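Long-range contacts in aminotransferase class I and II (Streptococcus suis 89/1591, PDB 3OP7), which probably transfers amino groups between amino acids and keto acids, with a pyridoxal phosphate cofactor bound covalently to the chain: residues Ala163-Gly168 / Ala304-Phe310; Ile134-Trp140 / Arg342-Val346; Pro296-Tyr300 / Val311-Val315. All coordinates share one frame. Residues are numbered along the deposited sequence.

Contact 1: Ala163-Gly168 / Ala304-Phe310; sequences ANNPTG and AVVSTSF
Segment 163-168 carries the NNPTG sequence (164-168) of a fold-type I aminotransferase and packs against 304-310, a loop running into the start of strand 309-313. Peptides before A163 and P166 are cis, and G168 N bonds to N164 O (2.8 Å), closing the turn. G168 has phi/psi 78/4; a CB would lie 2.7 Å from T308 O, so both conformation and space favour glycine. CA atoms pair T167 with F310 (5.0 Å) and G168 with T308 (5.3 Å).

Two direct hydrogen bonds cross: A304 N to G168 O (2.8 Å, 177°) and T308 OG1 to P166 O (2.9 Å), with T308 chi1 t. One water donates to T167 O (2.8 Å) and accepts from F310 N (3.0 Å).

P166 CG lies 3.7 Å from the centroid of the F310 ring, 12° off its normal, a CH-pi contact. V306 CG2 meets A163 CB at 4.0 Å and G168 CA at 3.5 Å.

The polar groups of N165 bond outside the pair: ND2 to O3 of the PLP-lysine at position 222, OD1 to R347. Both direct bonds end on turn carbonyls and neither involves a charged group, so this cofactor-contacting turn is held through its backbone acceptors.

Contact 2: Ile134-Trp140 / Arg342-Val346; sequences IEEENGW and RDGYV. With SO4 (sulfate ion), chain E; EDO (1,2-ethanediol), chain F.
R342 opens its segment extended (phi/psi -136/84) and, with chi1 and chi2 both m, reaches across a wide gap: its CA is 10.4 Å from that of I134. R342 NH2 donates to I134 O (3.3 Å, 157°) and also to Q133, while R342 NE passes the W140 edge, 4.3 Å from CZ3. D343 OD1 takes G344 N (2.9 Å), and G344 turns the chain at phi/psi 93/-2.

Y345 enters strand 345-348 with chi1 m. Its ring face receives the W140 edge in a T-shaped stack: the centroids of the W140 six-membered ring and the Y345 ring are 5.3 Å apart, planes at 70°. Y345 OH donates to E136 OE2 at a very short 2.4 Å.

In the 3-10 turn, E136 N and E137 N bond O1 (2.8 Å) and O3 (3.2 Å) of a sulfate probably from the crystallisation liquor. Long side chains thus tie strand 128-135 to the small sheet: a T-shaped aromatic pair with one hydrogen bond from R342 and one from Y345 beside it.

Contact 3: Pro296-Tyr300 / Val311-Val315; sequences PLVSY and VKIAV
V298 is at the apolar centre, its CG1 3.6 Å from I313 CD1 and its CB 3.9 Å from V311 CG1. On this same face Y300, with chi1 p, brings CD2 to 3.9 Å from V311 CG2, while at the other end L297 CD1 meets V315 CG2 at 4.1 Å. Helix 270-294 covers V298 and Y300, whose OH bonds to D289, and L368 of helix 354-368 packs on L297, V298, I313 and V315.

V298, Y300, V311 and I313 lie on the strands of a beta hairpin, 298-300 and 309-313, at one margin of the four-stranded antiparallel sheet. The strand axes approach to 4.7 Å, with N-to-C directions at 148°. V298 and I313 form a non-hydrogen-bonded pair (CA-CA 4.8 Å); S299 and K312 form the hydrogen-bonded one (CA-CA 5.3 Å), through S299 N to K312 O (3.1 Å) and K312 N to S299 O (2.8 Å). A314 N to L297 O (2.8 Å, 161°) extends the bonding past the strands, and V298 CA makes a CH...O contact with K312 O (3.3 Å). A314, at phi/psi -78/61, centres an inverse gamma turn.

On the opposite face, S299 and K312 are exposed. A water bonds to S299 OG (3.0 Å) and donates to K312 O (2.8 Å); the all-t K312 side chain leads its end away from 296-300, toward a long, weak ion pair with E136.

Overall arrangement
Contact 1 is the buried one, its centre about 9 Å from the centre of the chain, against about 18 Å for contact 2 and 24 Å for contact 3, both partly buried. All three reach the same four-stranded sheet: contacts 1 and 3 share strand 309-313, and contact 2 uses its neighbour 345-348, with V346 N 2.9 Å from V311 O, a probable hydrogen bond. F310 and Y345 meet with rings nearly parallel, at about 5°, while T167 CG2 lies 3.5 Å from W140 CG. Chemistry follows position: carbonyl-directed bonds near the cofactor, long side chains bridging two sheets, and regular strand pairing at the sheet margin.

Contact 1: Ala163-Gly168 / Ala304-Phe310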
ATOM      1  N   ALA A 163     -12.954  -5.709 -17.376  1.00 25.21           N
ATOM      2  CA  ALA A 163     -14.161  -4.871 -17.569  1.00 25.66           C
ATOM      3  C   ALA A 163     -14.178  -3.597 -16.777  1.00 24.66           C
ATOM      4  O   ALA A 163     -13.449  -3.484 -15.796  1.00 25.64           O
ATOM      5  CB  ALA A 163     -15.408  -5.705 -17.224  1.00 26.65           C
ATOM      6  N   ASN A 164     -15.050  -2.645 -17.132  1.00 26.14           N
ATOM      7  CA  ASN A 164     -14.971  -1.306 -16.525  1.00 26.61           C
ATOM      8  C   ASN A 164     -15.802  -1.183 -15.246  1.00 26.90           C
ATOM      9  O   ASN A 164     -16.849  -1.760 -15.148  1.00 28.25           O
ATOM     10  CB  ASN A 164     -15.469  -0.245 -17.523  1.00 26.90           C
ATOM     11  CG  ASN A 164     -15.048   1.185 -17.113  1.00 25.11           C
ATOM     12  OD1 ASN A 164     -14.093   1.393 -16.340  1.00 26.40           O
ATOM     13  ND2 ASN A 164     -15.757   2.170 -17.625  1.00 25.87           N
ATOM     14  N   ASN A 165     -15.321  -0.415 -14.279  1.00 26.81           N
ATOM     15  CA  ASN A 165     -16.079   0.003 -13.090  1.00 27.02           C
ATOM     16  C   ASN A 165     -16.490   1.450 -13.371  1.00 28.29           C
ATOM     17  O   ASN A 165     -15.613   2.335 -13.392  1.00 28.68           O
ATOM     18  CB  ASN A 165     -15.150  -0.093 -11.860  1.00 26.66           C
ATOM     19  CG  ASN A 165     -15.842   0.233 -10.551  1.00 27.89           C
ATOM     20  OD1 ASN A 165     -16.799   0.954 -10.507  1.00 28.40           O
ATOM     21  ND2 ASN A 165     -15.278  -0.272  -9.451  1.00 27.04           N
ATOM     22  N   PRO A 166     -17.808   1.738 -13.473  1.00 29.57           N
ATOM     23  CA  PRO A 166     -18.969   1.003 -12.928  1.00 29.53           C
ATOM     24  C   PRO A 166     -19.826   0.170 -13.842  1.00 29.52           C
ATOM     25  O   PRO A 166     -20.744  -0.510 -13.373  1.00 31.34           O
ATOM     26  CB  PRO A 166     -19.799   2.159 -12.362  1.00 29.70           C
ATOM     27  CG  PRO A 166     -19.653   3.218 -13.472  1.00 29.95           C
ATOM     28  CD  PRO A 166     -18.230   3.074 -13.955  1.00 31.06           C
ATOM     29  N   THR A 167     -19.576   0.226 -15.155  1.00 28.46           N
ATOM     30  CA  THR A 167     -20.499  -0.322 -16.137  1.00 28.51           C
ATOM     31  C   THR A 167     -20.513  -1.828 -16.329  1.00 27.79           C
ATOM     32  O   THR A 167     -21.536  -2.394 -16.725  1.00 29.09           O
ATOM     33  CB  THR A 167     -20.214   0.275 -17.536  1.00 28.78           C
ATOM     34  OG1 THR A 167     -18.894  -0.119 -17.948  1.00 27.00           O
ATOM     35  CG2 THR A 167     -20.371   1.809 -17.507  1.00 29.31           C
ATOM     36  N   GLY A 168     -19.394  -2.480 -16.038  1.00 28.91           N
ATOM     37  CA  GLY A 168     -19.303  -3.908 -16.247  1.00 28.50           C
ATOM     38  C   GLY A 168     -19.095  -4.279 -17.696  1.00 29.01           C
ATOM     39  O   GLY A 168     -19.142  -5.478 -18.023  1.00 30.84           O
ATOM     40  N   ALA A 304     -20.980  -7.525 -18.618  1.00 32.46           N
ATOM     41  CA  ALA A 304     -20.479  -8.736 -19.246  1.00 33.43           C
ATOM     42  C   ALA A 304     -20.216  -9.824 -18.158  1.00 33.23           C
ATOM     43  O   ALA A 304     -19.131 -10.367 -18.095  1.00 32.25           O
ATOM     44  CB  ALA A 304     -19.163  -8.407 -20.021  1.00 33.28           C
ATOM     45  N   VAL A 305     -21.255 -10.170 -17.381  1.00 34.16           N
ATOM     46  CA  VAL A 305     -21.184 -11.196 -16.321  1.00 33.64           C
ATOM     47  C   VAL A 305     -19.951 -10.917 -15.447  1.00 32.35           C
ATOM     48  O   VAL A 305     -19.066 -11.758 -15.269  1.00 31.85           O
ATOM     49  CB  VAL A 305     -21.234 -12.653 -16.887  1.00 35.22           C
ATOM     50  CG1 VAL A 305     -21.642 -13.643 -15.788  1.00 36.10           C
ATOM     51  CG2 VAL A 305     -22.224 -12.793 -18.098  1.00 36.34           C
ATOM     52  N   VAL A 306     -19.952  -9.701 -14.902  1.00 31.92           N
ATOM     53  CA  VAL A 306     -19.067  -9.289 -13.825  1.00 30.72           C
ATOM     54  C   VAL A 306     -19.916  -8.615 -12.756  1.00 31.01           C
ATOM     55  O   VAL A 306     -21.017  -8.146 -13.025  1.00 32.78           O
ATOM     56  CB  VAL A 306     -17.907  -8.349 -14.325  1.00 31.51           C
ATOM     57  CG1 VAL A 306     -17.011  -9.084 -15.362  1.00 30.76           C
ATOM     58  CG2 VAL A 306     -18.439  -7.061 -14.930  1.00 28.86           C
ATOM     59  N   SER A 307     -19.371  -8.500 -11.562  1.00 31.44           N
ATOM     60  CA  SER A 307     -20.126  -8.086 -10.361  1.00 32.06           C
ATOM     61  C   SER A 307     -20.353  -6.567 -10.191  1.00 33.11           C
ATOM     62  O   SER A 307     -20.454  -6.086  -9.040  1.00 35.12           O
ATOM     63  CB  SER A 307     -19.379  -8.638  -9.100  1.00 29.91           C
ATOM     64  OG  SER A 307     -18.030  -8.159  -8.954  1.00 29.89           O
ATOM     65  N   THR A 308     -20.364  -5.784 -11.284  1.00 32.23           N
ATOM     66  CA  THR A 308     -20.763  -4.377 -11.176  1.00 31.74           C
ATOM     67  C   THR A 308     -21.773  -4.084 -12.274  1.00 32.38           C
ATOM     68  O   THR A 308     -21.770  -4.708 -13.339  1.00 33.27           O
ATOM     69  CB  THR A 308     -19.589  -3.380 -11.192  1.00 31.32           C
ATOM     70  OG1 THR A 308     -20.076  -2.018 -11.037  1.00 28.83           O
ATOM     71  CG2 THR A 308     -18.740  -3.522 -12.474  1.00 32.52           C
ATOM     72  N   SER A 309     -22.720  -3.208 -11.971  1.00 33.92           N
ATOM     73  CA  SER A 309     -23.671  -2.760 -12.974  1.00 33.68           C
ATOM     74  C   SER A 309     -24.010  -1.295 -12.746  1.00 34.23           C
ATOM     75  O   SER A 309     -23.782  -0.732 -11.665  1.00 33.15           O
ATOM     76  CB  SER A 309     -24.986  -3.597 -12.986  1.00 36.31           C
ATOM     77  OG  SER A 309     -25.728  -3.404 -11.793  1.00 35.50           O
ATOM     78  N   PHE A 310     -24.565  -0.674 -13.781  1.00 33.80           N
ATOM     79  CA  PHE A 310     -24.785   0.786 -13.779  1.00 33.26           C
ATOM     80  C   PHE A 310     -26.167   0.949 -14.359  1.00 34.90           C
ATOM     81  O   PHE A 310     -26.362   0.806 -15.562  1.00 36.11           O
ATOM     82  CB  PHE A 310     -23.732   1.502 -14.601  1.00 32.75           C
ATOM     83  CG  PHE A 310     -23.467   2.942 -14.197  1.00 30.68           C
ATOM     84  CD1 PHE A 310     -23.315   3.311 -12.882  1.00 31.00           C
ATOM     85  CD2 PHE A 310     -23.356   3.923 -15.172  1.00 31.51           C
ATOM     86  CE1 PHE A 310     -23.017   4.637 -12.528  1.00 32.64           C
ATOM     87  CE2 PHE A 310     -23.097   5.236 -14.840  1.00 33.06           C
ATOM     88  CZ  PHE A 310     -22.896   5.593 -13.510  1.00 33.41           C
TER
HETATM   89  O   HOH W   1     -24.247  -2.303 -16.237  1.00 31.20           O

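Contact 2: Ile134-Trp140 / Arg342-Val346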
ATOM      1  N   ILE A 134     -16.705   7.024 -22.367  1.00 29.69           N
ATOM      2  CA  ILE A 134     -17.523   5.874 -22.657  1.00 30.58           C
ATOM      3  C   ILE A 134     -18.861   6.395 -23.184  1.00 32.35           C
ATOM      4  O   ILE A 134     -19.297   7.505 -22.813  1.00 32.15           O
ATOM      5  CB  ILE A 134     -17.708   4.917 -21.463  1.00 28.85           C
ATOM      6  CG1 ILE A 134     -18.478   5.592 -20.326  1.00 30.15           C
ATOM      7  CG2 ILE A 134     -16.298   4.380 -20.954  1.00 29.17           C
ATOM      8  CD1 ILE A 134     -18.535   4.737 -19.023  1.00 29.19           C
ATOM      9  N   GLU A 135     -19.478   5.596 -24.063  1.00 33.72           N
ATOM     10  CA  GLU A 135     -20.702   5.955 -24.728  1.00 36.47           C
ATOM     11  C   GLU A 135     -21.806   4.905 -24.541  1.00 37.48           C
ATOM     12  O   GLU A 135     -21.754   3.778 -25.063  1.00 34.87           O
ATOM     13  CB  GLU A 135     -20.447   6.221 -26.225  1.00 36.86           C
ATOM     14  CG  GLU A 135     -19.767   7.598 -26.431  1.00 40.78           C
ATOM     15  CD  GLU A 135     -19.137   7.802 -27.808  1.00 44.73           C
ATOM     16  OE1 GLU A 135     -19.473   7.044 -28.732  1.00 40.32           O
ATOM     17  OE2 GLU A 135     -18.265   8.700 -27.928  1.00 46.10           O
ATOM     18  N   GLU A 136     -22.828   5.328 -23.808  1.00 39.31           N
ATOM     19  CA  GLU A 136     -23.883   4.431 -23.433  1.00 41.04           C
ATOM     20  C   GLU A 136     -24.532   3.918 -24.704  1.00 41.89           C
ATOM     21  O   GLU A 136     -24.945   2.770 -24.743  1.00 42.34           O
ATOM     22  CB  GLU A 136     -24.922   5.134 -22.576  1.00 43.04           C
ATOM     23  CG  GLU A 136     -26.035   4.185 -22.101  1.00 46.36           C
ATOM     24  CD  GLU A 136     -27.282   4.923 -21.759  1.00 52.80           C
ATOM     25  OE1 GLU A 136     -27.756   5.630 -22.662  1.00 54.58           O
ATOM     26  OE2 GLU A 136     -27.759   4.821 -20.603  1.00 52.86           O
ATOM     27  N   GLU A 137     -24.575   4.757 -25.744  1.00 43.47           N
ATOM     28  CA  GLU A 137     -25.217   4.375 -27.021  1.00 45.08           C
ATOM     29  C   GLU A 137     -24.433   3.280 -27.730  1.00 44.22           C
ATOM     30  O   GLU A 137     -24.982   2.628 -28.619  1.00 46.29           O
ATOM     31  CB  GLU A 137     -25.393   5.580 -27.986  1.00 47.15           C
ATOM     32  N   ASN A 138     -23.153   3.118 -27.363  1.00 42.03           N
ATOM     33  CA  ASN A 138     -22.288   2.099 -27.939  1.00 40.46           C
ATOM     34  C   ASN A 138     -21.851   1.046 -26.901  1.00 38.96           C
ATOM     35  O   ASN A 138     -20.685   0.647 -26.872  1.00 35.82           O
ATOM     36  CB  ASN A 138     -21.080   2.792 -28.576  1.00 41.37           C
ATOM     37  CG  ASN A 138     -21.473   3.664 -29.779  1.00 46.19           C
ATOM     38  OD1 ASN A 138     -21.094   4.843 -29.871  1.00 51.98           O
ATOM     39  ND2 ASN A 138     -22.242   3.082 -30.695  1.00 45.12           N
ATOM     40  N   GLY A 139     -22.789   0.578 -26.077  1.00 37.38           N
ATOM     41  CA  GLY A 139     -22.493  -0.498 -25.130  1.00 36.51           C
ATOM     42  C   GLY A 139     -21.500  -0.107 -24.050  1.00 34.13           C
ATOM     43  O   GLY A 139     -20.777  -0.960 -23.488  1.00 35.05           O
ATOM     44  N   TRP A 140     -21.511   1.181 -23.716  1.00 33.23           N
ATOM     45  CA  TRP A 140     -20.608   1.789 -22.728  1.00 32.31           C
ATOM     46  C   TRP A 140     -19.130   1.712 -23.132  1.00 31.45           C
ATOM     47  O   TRP A 140     -18.265   1.841 -22.297  1.00 30.90           O
ATOM     48  CB  TRP A 140     -20.760   1.209 -21.300  1.00 32.37           C
ATOM     49  CG  TRP A 140     -22.020   1.647 -20.552  1.00 33.29           C
ATOM     50  CD1 TRP A 140     -22.999   0.832 -20.066  1.00 36.03           C
ATOM     51  CD2 TRP A 140     -22.388   2.978 -20.174  1.00 34.46           C
ATOM     52  NE1 TRP A 140     -23.962   1.573 -19.405  1.00 33.64           N
ATOM     53  CE2 TRP A 140     -23.617   2.895 -19.464  1.00 37.00           C
ATOM     54  CE3 TRP A 140     -21.802   4.230 -20.347  1.00 36.50           C
ATOM     55  CZ2 TRP A 140     -24.260   4.023 -18.936  1.00 37.87           C
ATOM     56  CZ3 TRP A 140     -22.428   5.351 -19.817  1.00 38.25           C
ATOM     57  CH2 TRP A 140     -23.680   5.242 -19.154  1.00 39.68           C
ATOM     58  N   ARG A 342     -21.577  10.681 -13.942  1.00 42.45           N
ATOM     59  CA  ARG A 342     -22.713  10.358 -14.814  1.00 42.91           C
ATOM     60  C   ARG A 342     -23.975  10.256 -13.979  1.00 42.79           C
ATOM     61  O   ARG A 342     -24.383   9.154 -13.577  1.00 43.11           O
ATOM     62  CB  ARG A 342     -22.497   9.030 -15.530  1.00 43.14           C
ATOM     63  CG  ARG A 342     -21.417   9.044 -16.604  1.00 45.67           C
ATOM     64  CD  ARG A 342     -21.928   9.644 -17.936  1.00 49.61           C
ATOM     65  NE  ARG A 342     -21.017   9.356 -19.072  1.00 49.65           N
ATOM     66  CZ  ARG A 342     -19.862   9.970 -19.287  1.00 50.60           C
ATOM     67  NH1 ARG A 342     -19.460  10.925 -18.434  1.00 52.91           N
ATOM     68  NH2 ARG A 342     -19.099   9.639 -20.363  1.00 46.77           N
ATOM     69  N   ASP A 343     -24.606  11.400 -13.718  1.00 42.23           N
ATOM     70  CA  ASP A 343     -25.823  11.425 -12.915  1.00 42.70           C
ATOM     71  C   ASP A 343     -26.962  10.797 -13.765  1.00 42.59           C
ATOM     72  O   ASP A 343     -26.839  10.663 -14.976  1.00 42.70           O
ATOM     73  CB  ASP A 343     -26.122  12.876 -12.484  1.00 44.09           C
ATOM     74  CG  ASP A 343     -26.933  12.974 -11.181  1.00 46.79           C
ATOM     75  OD1 ASP A 343     -27.554  11.968 -10.771  1.00 48.31           O
ATOM     76  OD2 ASP A 343     -26.982  14.084 -10.584  1.00 45.17           O
ATOM     77  N   GLY A 344     -28.052  10.400 -13.123  1.00 42.58           N
ATOM     78  CA  GLY A 344     -29.119   9.667 -13.789  1.00 43.27           C
ATOM     79  C   GLY A 344     -28.981   8.160 -13.682  1.00 41.72           C
ATOM     80  O   GLY A 344     -29.879   7.440 -14.144  1.00 42.15           O
ATOM     81  N   TYR A 345     -27.891   7.698 -13.034  1.00 39.33           N
ATOM     82  CA  TYR A 345     -27.573   6.288 -12.886  1.00 37.69           C
ATOM     83  C   TYR A 345     -27.134   5.992 -11.455  1.00 36.98           C
ATOM     84  O   TYR A 345     -26.646   6.884 -10.732  1.00 37.43           O
ATOM     85  CB  TYR A 345     -26.394   5.903 -13.807  1.00 36.69           C
ATOM     86  CG  TYR A 345     -26.620   6.111 -15.274  1.00 37.43           C
ATOM     87  CD1 TYR A 345     -26.443   7.359 -15.845  1.00 40.53           C
ATOM     88  CD2 TYR A 345     -26.999   5.060 -16.104  1.00 39.42           C
ATOM     89  CE1 TYR A 345     -26.648   7.557 -17.211  1.00 43.51           C
ATOM     90  CE2 TYR A 345     -27.244   5.263 -17.470  1.00 40.45           C
ATOM     91  CZ  TYR A 345     -27.047   6.509 -18.013  1.00 43.34           C
ATOM     92  OH  TYR A 345     -27.255   6.763 -19.372  1.00 44.17           O
ATOM     93  N   VAL A 346     -27.182   4.716 -11.084  1.00 36.16           N
ATOM     94  CA  VAL A 346     -26.632   4.254  -9.803  1.00 35.39           C
ATOM     95  C   VAL A 346     -25.744   3.030 -10.062  1.00 34.70           C
ATOM     96  O   VAL A 346     -26.051   2.262 -10.962  1.00 34.44           O
ATOM     97  CB  VAL A 346     -27.782   3.891  -8.830  1.00 36.64           C
ATOM     98  CG1 VAL A 346     -28.612   5.128  -8.497  1.00 38.20           C
ATOM     99  CG2 VAL A 346     -28.698   2.797  -9.420  1.00 38.09           C
TER
HETATM  100  S   SO4 E 402     -23.558   8.751 -24.323  1.00 71.42           S
HETATM  101  O1  SO4 E 402     -23.122   8.008 -23.105  1.00 67.65           O
HETATM  102  O2  SO4 E 402     -22.496   9.635 -24.799  1.00 69.35           O
HETATM  103  O3  SO4 E 402     -23.955   7.867 -25.441  1.00 68.10           O
HETATM  104  O4  SO4 E 402     -24.722   9.565 -23.941  1.00 72.26           O
HETATM  105  C1  EDO F 403     -19.648  -5.686 -23.943  1.00 39.19           C
HETATM  106  O1  EDO F 403     -19.728  -5.547 -22.507  1.00 34.20           O
HETATM  107  C2  EDO F 403     -19.677  -4.323 -24.646  1.00 37.45           C
HETATM  108  O2  EDO F 403     -20.859  -3.575 -24.296  1.00 38.48           O

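Contact 3: Pro296-Tyr300 / Val311-Val315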
ATOM      1  N   PRO A 296     -40.494  -0.511 -14.558  1.00 58.21           N
ATOM      2  CA  PRO A 296     -40.508   0.378 -15.728  1.00 57.88           C
ATOM      3  C   PRO A 296     -39.643   1.646 -15.605  1.00 56.77           C
ATOM      4  O   PRO A 296     -39.313   2.265 -16.624  1.00 56.65           O
ATOM      5  CB  PRO A 296     -42.002   0.734 -15.889  1.00 60.31           C
ATOM      6  CG  PRO A 296     -42.586   0.554 -14.537  1.00 61.36           C
ATOM      7  CD  PRO A 296     -41.764  -0.467 -13.805  1.00 60.37           C
ATOM      8  N   LEU A 297     -39.252   2.014 -14.385  1.00 55.45           N
ATOM      9  CA  LEU A 297     -38.425   3.209 -14.169  1.00 53.81           C
ATOM     10  C   LEU A 297     -36.934   2.911 -14.200  1.00 51.75           C
ATOM     11  O   LEU A 297     -36.116   3.808 -13.936  1.00 50.88           O
ATOM     12  CB  LEU A 297     -38.780   3.886 -12.838  1.00 54.18           C
ATOM     13  CG  LEU A 297     -40.194   4.485 -12.750  1.00 56.23           C
ATOM     14  CD1 LEU A 297     -40.359   5.231 -11.420  1.00 56.33           C
ATOM     15  CD2 LEU A 297     -40.500   5.387 -13.957  1.00 57.46           C
ATOM     16  N   VAL A 298     -36.552   1.667 -14.466  1.00 50.95           N
ATOM     17  CA  VAL A 298     -35.116   1.361 -14.515  1.00 49.42           C
ATOM     18  C   VAL A 298     -34.781   0.577 -15.755  1.00 48.17           C
ATOM     19  O   VAL A 298     -35.579  -0.213 -16.226  1.00 49.11           O
ATOM     20  CB  VAL A 298     -34.615   0.565 -13.281  1.00 49.15           C
ATOM     21  CG1 VAL A 298     -35.186   1.152 -11.994  1.00 52.38           C
ATOM     22  CG2 VAL A 298     -34.999  -0.907 -13.389  1.00 52.06           C
ATOM     23  N   SER A 299     -33.577   0.781 -16.265  1.00 44.75           N
ATOM     24  CA  SER A 299     -33.133   0.065 -17.453  1.00 45.06           C
ATOM     25  C   SER A 299     -31.614   0.067 -17.397  1.00 42.69           C
ATOM     26  O   SER A 299     -31.026   0.863 -16.640  1.00 41.41           O
ATOM     27  CB  SER A 299     -33.678   0.715 -18.750  1.00 47.16           C
ATOM     28  OG  SER A 299     -33.003   1.941 -19.013  1.00 48.82           O
ATOM     29  N   TYR A 300     -30.981  -0.842 -18.126  1.00 41.71           N
ATOM     30  CA  TYR A 300     -29.501  -0.814 -18.174  1.00 40.44           C
ATOM     31  C   TYR A 300     -28.905  -1.529 -19.384  1.00 40.67           C
ATOM     32  O   TYR A 300     -29.640  -2.199 -20.144  1.00 41.30           O
ATOM     33  CB  TYR A 300     -28.925  -1.334 -16.856  1.00 39.84           C
ATOM     34  CG  TYR A 300     -28.813  -2.832 -16.615  1.00 39.40           C
ATOM     35  CD1 TYR A 300     -29.597  -3.767 -17.291  1.00 39.43           C
ATOM     36  CD2 TYR A 300     -28.014  -3.299 -15.605  1.00 37.11           C
ATOM     37  CE1 TYR A 300     -29.508  -5.148 -16.986  1.00 41.05           C
ATOM     38  CE2 TYR A 300     -27.912  -4.665 -15.310  1.00 38.22           C
ATOM     39  CZ  TYR A 300     -28.652  -5.580 -15.998  1.00 39.98           C
ATOM     40  OH  TYR A 300     -28.562  -6.928 -15.695  1.00 39.44           O
ATOM     41  N   VAL A 311     -27.107   1.259 -13.477  1.00 35.24           N
ATOM     42  CA  VAL A 311     -28.508   1.171 -13.802  1.00 36.91           C
ATOM     43  C   VAL A 311     -29.049   2.584 -13.986  1.00 37.94           C
ATOM     44  O   VAL A 311     -28.740   3.510 -13.221  1.00 37.79           O
ATOM     45  CB  VAL A 311     -29.245   0.431 -12.663  1.00 37.74           C
ATOM     46  CG1 VAL A 311     -30.703   0.362 -12.896  1.00 39.07           C
ATOM     47  CG2 VAL A 311     -28.671  -0.968 -12.487  1.00 38.00           C
ATOM     48  N   LYS A 312     -29.813   2.757 -15.052  1.00 39.42           N
ATOM     49  CA  LYS A 312     -30.381   4.055 -15.392  1.00 41.43           C
ATOM     50  C   LYS A 312     -31.744   4.214 -14.732  1.00 42.84           C
ATOM     51  O   LYS A 312     -32.658   3.455 -15.038  1.00 42.99           O
ATOM     52  CB  LYS A 312     -30.541   4.163 -16.912  1.00 41.82           C
ATOM     53  CG  LYS A 312     -30.819   5.566 -17.401  1.00 46.22           C
ATOM     54  CD  LYS A 312     -31.108   5.554 -18.894  1.00 51.06           C
ATOM     55  CE  LYS A 312     -30.993   6.937 -19.534  1.00 53.48           C
ATOM     56  NZ  LYS A 312     -30.863   6.791 -21.022  1.00 53.01           N
ATOM     57  N   ILE A 313     -31.876   5.212 -13.861  1.00 43.07           N
ATOM     58  CA  ILE A 313     -33.121   5.473 -13.131  1.00 45.58           C
ATOM     59  C   ILE A 313     -33.853   6.650 -13.785  1.00 47.46           C
ATOM     60  O   ILE A 313     -33.364   7.780 -13.734  1.00 47.03           O
ATOM     61  CB  ILE A 313     -32.830   5.796 -11.611  1.00 45.07           C
ATOM     62  CG1 ILE A 313     -31.974   4.722 -10.962  1.00 44.97           C
ATOM     63  CG2 ILE A 313     -34.160   5.991 -10.830  1.00 47.17           C
ATOM     64  CD1 ILE A 313     -32.566   3.327 -10.936  1.00 46.16           C
ATOM     65  N   ALA A 314     -35.004   6.382 -14.411  1.00 48.58           N
ATOM     66  CA  ALA A 314     -35.841   7.411 -15.069  1.00 51.50           C
ATOM     67  C   ALA A 314     -36.691   8.246 -14.091  1.00 53.46           C
ATOM     68  O   ALA A 314     -37.941   8.257 -14.163  1.00 54.39           O
ATOM     69  CB  ALA A 314     -36.743   6.764 -16.155  1.00 52.95           C
ATOM     70  N   VAL A 315     -36.000   8.952 -13.190  1.00 53.72           N
ATOM     71  CA  VAL A 315     -36.604   9.858 -12.207  1.00 56.06           C
ATOM     72  C   VAL A 315     -35.819  11.171 -12.230  1.00 55.76           C
ATOM     73  O   VAL A 315     -34.577  11.172 -12.228  1.00 53.27           O
ATOM     74  CB  VAL A 315     -36.553   9.269 -10.771  1.00 56.64           C
ATOM     75  CG1 VAL A 315     -37.128  10.288  -9.757  1.00 58.96           C
ATOM     76  CG2 VAL A 315     -37.326   7.937 -10.717  1.00 57.85           C
TER
HETATM   77  O   HOH W   2     -34.442   3.878 -17.165  1.00 40.40           O